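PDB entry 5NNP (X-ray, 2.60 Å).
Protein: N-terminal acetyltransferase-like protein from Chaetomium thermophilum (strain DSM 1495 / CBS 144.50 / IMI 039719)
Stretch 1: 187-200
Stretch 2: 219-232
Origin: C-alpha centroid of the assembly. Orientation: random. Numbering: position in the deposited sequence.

Stretch 1, residues 187-200: HSEALLYKNTIIAE
Stretch 2 (219-232) LDRLAVMELRASYL

L192 is the apolar centre of the contact. Its CA-to-CB bond points toward the second stretch, and with chi1 m and chi2 t its two methyls lie near different neighbours: L192 CD1 is 4.1 Å from A223 CB and 3.7 Å from D220 CB, while L192 CD2 is 4.0 Å from V224 CG2. V224 (chi1 t) points sideways; A223 points toward the first helix and offers its CB methyl. One turn on in each helix, L227 (chi1 m, chi2 t) also points across, its CD1 3.7 Å from N195 OD1.

These side chains meet between residues 187-200, helical throughout, and residues 219-232, in which L219 and D220 precede a helix that starts at R221. The two helices run in nearly the same direction, their N-to-C axes 22° apart (signed crossing angle 22°) and 11.5 Å apart at closest approach. Register is set by four pairs: S188 CA lies 6.5 Å from L219 CA, E189 CA lies 7.8 Å from D220 CA, L192 CA lies 8.1 Å from V224 CA, and A199 CA lies 8.8 Å from Y231 CA. Of these pairs, the one at S188 is the closest. Helical phi/psi values stay near -63/-42; L219 is at -77/-30, and D220 opens to -75/85 before the chain coils. Together the stretches bury 414 Å².

Further along, Y231 (chi1 m, chi2 -26°) points toward the first helix. A199 CB approaches its ring obliquely, 3.8 Å from Y231 CE1 and 3.4 Å from Y231 OH. The phenol ends in a polar contact: Y231 OH donates a hydrogen bond to N195 OD1 at 2.8 Å. The acceptor sits at the ring edge, near its plane, where the hydroxyl can reach it. N195 (chi1 t, chi2 -91°) thus turns its carbonyl oxygen to the tyrosine, while N195 ND2 is bonded elsewhere in the structure. Alongside, T196 (chi1 p) points sideways and its hydroxyl bonds within its own helix, T196 OG1 donating to Y193 O at 2.7 Å.

At the other end, the polar edge gathers round the start of the second helix. S188 (chi1 t) points toward the second stretch and accepts a hydrogen bond from its backbone, L219 N to S188 OG at 3.1 Å with an N-H...O angle of 162°, a nearly straight bond that ties the turn to the first helix. D220 (chi1 t, chi2 -13°) is the N-cap: D220 OD1 accepts a weak bond from A223 N at 3.4 Å. E189 (chi1 m, chi2 m, chi3 -53°) starts out sideways but its end comes nearer, bringing E189 OE2 to 3.9 Å from D220 CB and 4.2 Å from D220 OD2, a close approach of like charges. The O of one water is hydrogen-bonded to S188 OG at 2.4 Å, a short distance; this water O donates to E189 OE2 at 2.8 Å and accepts from D220 N at 3.1 Å, thereby linking side chains of the first helix to the backbone of the second stretch.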

# COMPACT_ATOMS: atom_id res chain seq x y z
N HIS A 187 6.03 26.87 -3.50
CA HIS A 187 5.59 27.44 -4.76
C HIS A 187 5.81 26.47 -5.91
O HIS A 187 4.94 26.31 -6.76
CB HIS A 187 6.29 28.77 -5.03
CG HIS A 187 5.82 29.46 -6.27
ND1 HIS A 187 4.55 29.98 -6.39
CD2 HIS A 187 6.45 29.70 -7.44
CE1 HIS A 187 4.42 30.51 -7.59
NE2 HIS A 187 5.56 30.36 -8.25
N SER A 188 6.96 25.81 -5.93
CA SER A 188 7.27 24.81 -6.96
C SER A 188 6.24 23.67 -7.01
O SER A 188 5.72 23.34 -8.08
CB SER A 188 8.66 24.22 -6.73
OG SER A 188 8.90 23.14 -7.61
N GLU A 189 5.96 23.09 -5.85
CA GLU A 189 4.94 22.07 -5.71
C GLU A 189 3.55 22.57 -6.08
O GLU A 189 2.76 21.82 -6.66
CB GLU A 189 4.93 21.53 -4.28
CG GLU A 189 6.10 20.60 -4.00
CD GLU A 189 6.12 19.40 -4.94
OE1 GLU A 189 5.10 18.70 -5.04
OE2 GLU A 189 7.17 19.16 -5.58
N ALA A 190 3.25 23.83 -5.76
CA ALA A 190 1.96 24.41 -6.09
C ALA A 190 1.78 24.54 -7.60
O ALA A 190 0.68 24.35 -8.10
CB ALA A 190 1.78 25.75 -5.42
N LEU A 191 2.86 24.87 -8.31
CA LEU A 191 2.82 24.95 -9.77
C LEU A 191 2.55 23.57 -10.39
O LEU A 191 1.72 23.44 -11.29
CB LEU A 191 4.11 25.53 -10.31
CG LEU A 191 4.35 27.02 -10.06
CD1 LEU A 191 5.81 27.37 -10.27
CD2 LEU A 191 3.47 27.90 -10.95
N LEU A 192 3.22 22.53 -9.90
CA LEU A 192 3.02 21.22 -10.48
C LEU A 192 1.61 20.69 -10.19
O LEU A 192 0.98 20.08 -11.05
CB LEU A 192 4.08 20.25 -9.98
CG LEU A 192 5.53 20.51 -10.41
CD1 LEU A 192 6.46 19.49 -9.75
CD2 LEU A 192 5.70 20.49 -11.93
N TYR A 193 1.12 20.94 -8.99
CA TYR A 193 -0.23 20.51 -8.63
C TYR A 193 -1.28 21.10 -9.58
O TYR A 193 -2.11 20.36 -10.14
CB TYR A 193 -0.54 20.87 -7.18
CG TYR A 193 -1.94 20.51 -6.72
CD1 TYR A 193 -2.43 19.22 -6.87
CD2 TYR A 193 -2.77 21.45 -6.11
CE1 TYR A 193 -3.72 18.88 -6.46
CE2 TYR A 193 -4.05 21.12 -5.68
CZ TYR A 193 -4.52 19.84 -5.86
OH TYR A 193 -5.79 19.53 -5.43
N LYS A 194 -1.21 22.42 -9.80
CA LYS A 194 -2.06 23.09 -10.78
C LYS A 194 -1.89 22.48 -12.17
O LYS A 194 -2.88 22.27 -12.89
CB LYS A 194 -1.76 24.60 -10.84
CG LYS A 194 -2.50 25.36 -11.98
CD LYS A 194 -2.06 26.84 -12.09
CE LYS A 194 -2.79 27.59 -13.17
NZ LYS A 194 -2.29 29.00 -13.37
N ASN A 195 -0.65 22.19 -12.56
CA ASN A 195 -0.41 21.56 -13.86
C ASN A 195 -1.15 20.21 -13.96
O ASN A 195 -1.81 19.95 -14.97
CB ASN A 195 1.08 21.35 -14.13
CG ASN A 195 1.36 20.93 -15.59
OD1 ASN A 195 1.41 19.73 -15.90
ND2 ASN A 195 1.51 21.92 -16.49
N THR A 196 -1.05 19.37 -12.94
CA THR A 196 -1.75 18.09 -13.02
C THR A 196 -3.25 18.33 -13.12
O THR A 196 -3.97 17.57 -13.77
CB THR A 196 -1.45 17.17 -11.82
OG1 THR A 196 -1.93 17.75 -10.60
CG2 THR A 196 0.04 16.90 -11.71
N ILE A 197 -3.73 19.41 -12.51
CA ILE A 197 -5.17 19.71 -12.55
C ILE A 197 -5.63 20.08 -13.95
O ILE A 197 -6.68 19.62 -14.41
CB ILE A 197 -5.54 20.82 -11.54
CG1 ILE A 197 -5.50 20.22 -10.13
CG2 ILE A 197 -6.92 21.38 -11.83
CD1 ILE A 197 -5.64 21.21 -8.99
N ILE A 198 -4.84 20.90 -14.64
CA ILE A 198 -5.13 21.22 -16.03
C ILE A 198 -5.21 19.97 -16.91
O ILE A 198 -6.09 19.86 -17.75
CB ILE A 198 -4.06 22.17 -16.61
CG1 ILE A 198 -4.06 23.49 -15.84
CG2 ILE A 198 -4.31 22.40 -18.10
CD1 ILE A 198 -2.99 24.50 -16.29
N ALA A 199 -4.31 19.02 -16.70
CA ALA A 199 -4.32 17.82 -17.53
C ALA A 199 -5.53 16.95 -17.18
O ALA A 199 -6.21 16.45 -18.07
CB ALA A 199 -3.02 17.05 -17.36
N GLU A 200 -5.81 16.81 -15.89
CA GLU A 200 -6.99 16.05 -15.49
C GLU A 200 -8.28 16.67 -16.08
O GLU A 200 -9.25 15.95 -16.32
CB GLU A 200 -7.10 15.96 -13.97
CG GLU A 200 -6.08 15.02 -13.35
CD GLU A 200 -6.40 14.67 -11.91
OE1 GLU A 200 -5.51 14.08 -11.24
OE2 GLU A 200 -7.53 14.99 -11.46
N LEU A 219 11.52 22.09 -8.83
CA LEU A 219 12.57 21.32 -8.18
C LEU A 219 12.38 19.81 -8.36
O LEU A 219 13.34 19.05 -8.38
CB LEU A 219 12.62 21.67 -6.69
CG LEU A 219 12.91 23.16 -6.45
CD1 LEU A 219 12.89 23.52 -4.98
CD2 LEU A 219 14.22 23.56 -7.06
N ASP A 220 11.13 19.38 -8.49
CA ASP A 220 10.83 17.99 -8.75
C ASP A 220 11.16 17.68 -10.22
O ASP A 220 10.28 17.72 -11.08
CB ASP A 220 9.37 17.69 -8.42
CG ASP A 220 9.04 16.20 -8.46
OD1 ASP A 220 9.86 15.42 -8.98
OD2 ASP A 220 7.96 15.81 -7.98
N ARG A 221 12.42 17.36 -10.49
CA ARG A 221 12.91 17.26 -11.86
C ARG A 221 12.28 16.10 -12.65
O ARG A 221 11.93 16.26 -13.83
CB ARG A 221 14.43 17.12 -11.87
CG ARG A 221 15.20 18.40 -11.49
CD ARG A 221 14.76 19.63 -12.27
NE ARG A 221 14.84 19.47 -13.73
CZ ARG A 221 14.13 20.20 -14.59
NH1 ARG A 221 13.29 21.14 -14.15
NH2 ARG A 221 14.26 19.99 -15.90
N LEU A 222 12.14 14.94 -12.01
CA LEU A 222 11.52 13.78 -12.65
C LEU A 222 10.08 14.04 -13.09
O LEU A 222 9.63 13.58 -14.14
CB LEU A 222 11.57 12.58 -11.72
CG LEU A 222 10.88 11.31 -12.23
CD1 LEU A 222 11.66 10.72 -13.39
CD2 LEU A 222 10.70 10.29 -11.11
N ALA A 223 9.34 14.78 -12.26
CA ALA A 223 7.96 15.08 -12.57
C ALA A 223 7.86 15.93 -13.84
O ALA A 223 7.06 15.64 -14.73
CB ALA A 223 7.31 15.79 -11.41
N VAL A 224 8.69 16.98 -13.92
CA VAL A 224 8.69 17.84 -15.09
C VAL A 224 9.05 17.00 -16.31
O VAL A 224 8.45 17.14 -17.38
CB VAL A 224 9.68 19.02 -14.95
CG1 VAL A 224 9.89 19.73 -16.28
CG2 VAL A 224 9.19 20.01 -13.92
N MET A 225 10.01 16.11 -16.16
CA MET A 225 10.48 15.34 -17.30
C MET A 225 9.46 14.32 -17.76
O MET A 225 9.32 14.09 -18.96
CB MET A 225 11.80 14.65 -16.96
CG MET A 225 12.95 15.62 -16.84
SD MET A 225 14.49 14.77 -16.44
CE MET A 225 15.51 16.21 -16.09
N GLU A 226 8.75 13.71 -16.82
CA GLU A 226 7.75 12.70 -17.17
C GLU A 226 6.48 13.33 -17.74
O GLU A 226 5.92 12.82 -18.72
CB GLU A 226 7.44 11.81 -15.97
CG GLU A 226 8.50 10.74 -15.72
CD GLU A 226 8.06 9.68 -14.75
OE1 GLU A 226 7.12 9.96 -13.96
OE2 GLU A 226 8.65 8.57 -14.76
N LEU A 227 6.04 14.44 -17.15
CA LEU A 227 4.91 15.19 -17.69
C LEU A 227 5.20 15.68 -19.11
O LEU A 227 4.35 15.56 -20.01
CB LEU A 227 4.56 16.37 -16.77
CG LEU A 227 3.98 16.01 -15.40
CD1 LEU A 227 3.85 17.25 -14.54
CD2 LEU A 227 2.64 15.35 -15.54
N ARG A 228 6.40 16.21 -19.34
CA ARG A 228 6.74 16.68 -20.67
C ARG A 228 6.63 15.55 -21.71
O ARG A 228 6.05 15.74 -22.77
CB ARG A 228 8.15 17.30 -20.68
CG ARG A 228 8.64 17.70 -22.08
CD ARG A 228 9.61 18.90 -22.05
NE ARG A 228 10.75 18.67 -21.18
CZ ARG A 228 11.15 19.52 -20.24
NH1 ARG A 228 10.51 20.67 -20.07
NH2 ARG A 228 12.19 19.22 -19.47
N ALA A 229 7.17 14.38 -21.40
CA ALA A 229 7.15 13.28 -22.37
C ALA A 229 5.74 12.78 -22.60
O ALA A 229 5.32 12.58 -23.74
CB ALA A 229 8.05 12.13 -21.91
N SER A 230 5.01 12.60 -21.51
CA SER A 230 3.63 12.16 -21.57
C SER A 230 2.77 13.06 -22.47
O SER A 230 2.01 12.57 -23.30
CB SER A 230 3.04 12.09 -20.17
OG SER A 230 1.69 11.66 -20.22
N TYR A 231 2.89 14.38 -22.30
CA TYR A 231 2.07 15.33 -23.05
C TYR A 231 2.46 15.35 -24.52
O TYR A 231 1.60 15.36 -25.41
CB TYR A 231 2.21 16.74 -22.49
CG TYR A 231 1.70 16.94 -21.09
CD1 TYR A 231 0.70 16.13 -20.57
CD2 TYR A 231 2.21 17.95 -20.29
CE1 TYR A 231 0.23 16.33 -19.29
CE2 TYR A 231 1.75 18.16 -19.01
CZ TYR A 231 0.75 17.35 -18.51
OH TYR A 231 0.29 17.56 -17.23
N LEU A 232 3.76 15.42 -24.78
CA LEU A 232 4.24 15.43 -26.15
C LEU A 232 3.75 14.19 -26.89
O LEU A 232 3.31 14.28 -28.04
CB LEU A 232 5.76 15.50 -26.21
CG LEU A 232 6.43 16.83 -25.86
CD1 LEU A 232 7.94 16.68 -25.89
CD2 LEU A 232 5.98 17.94 -26.80
O HOH W 1 8.81 20.80 -7.06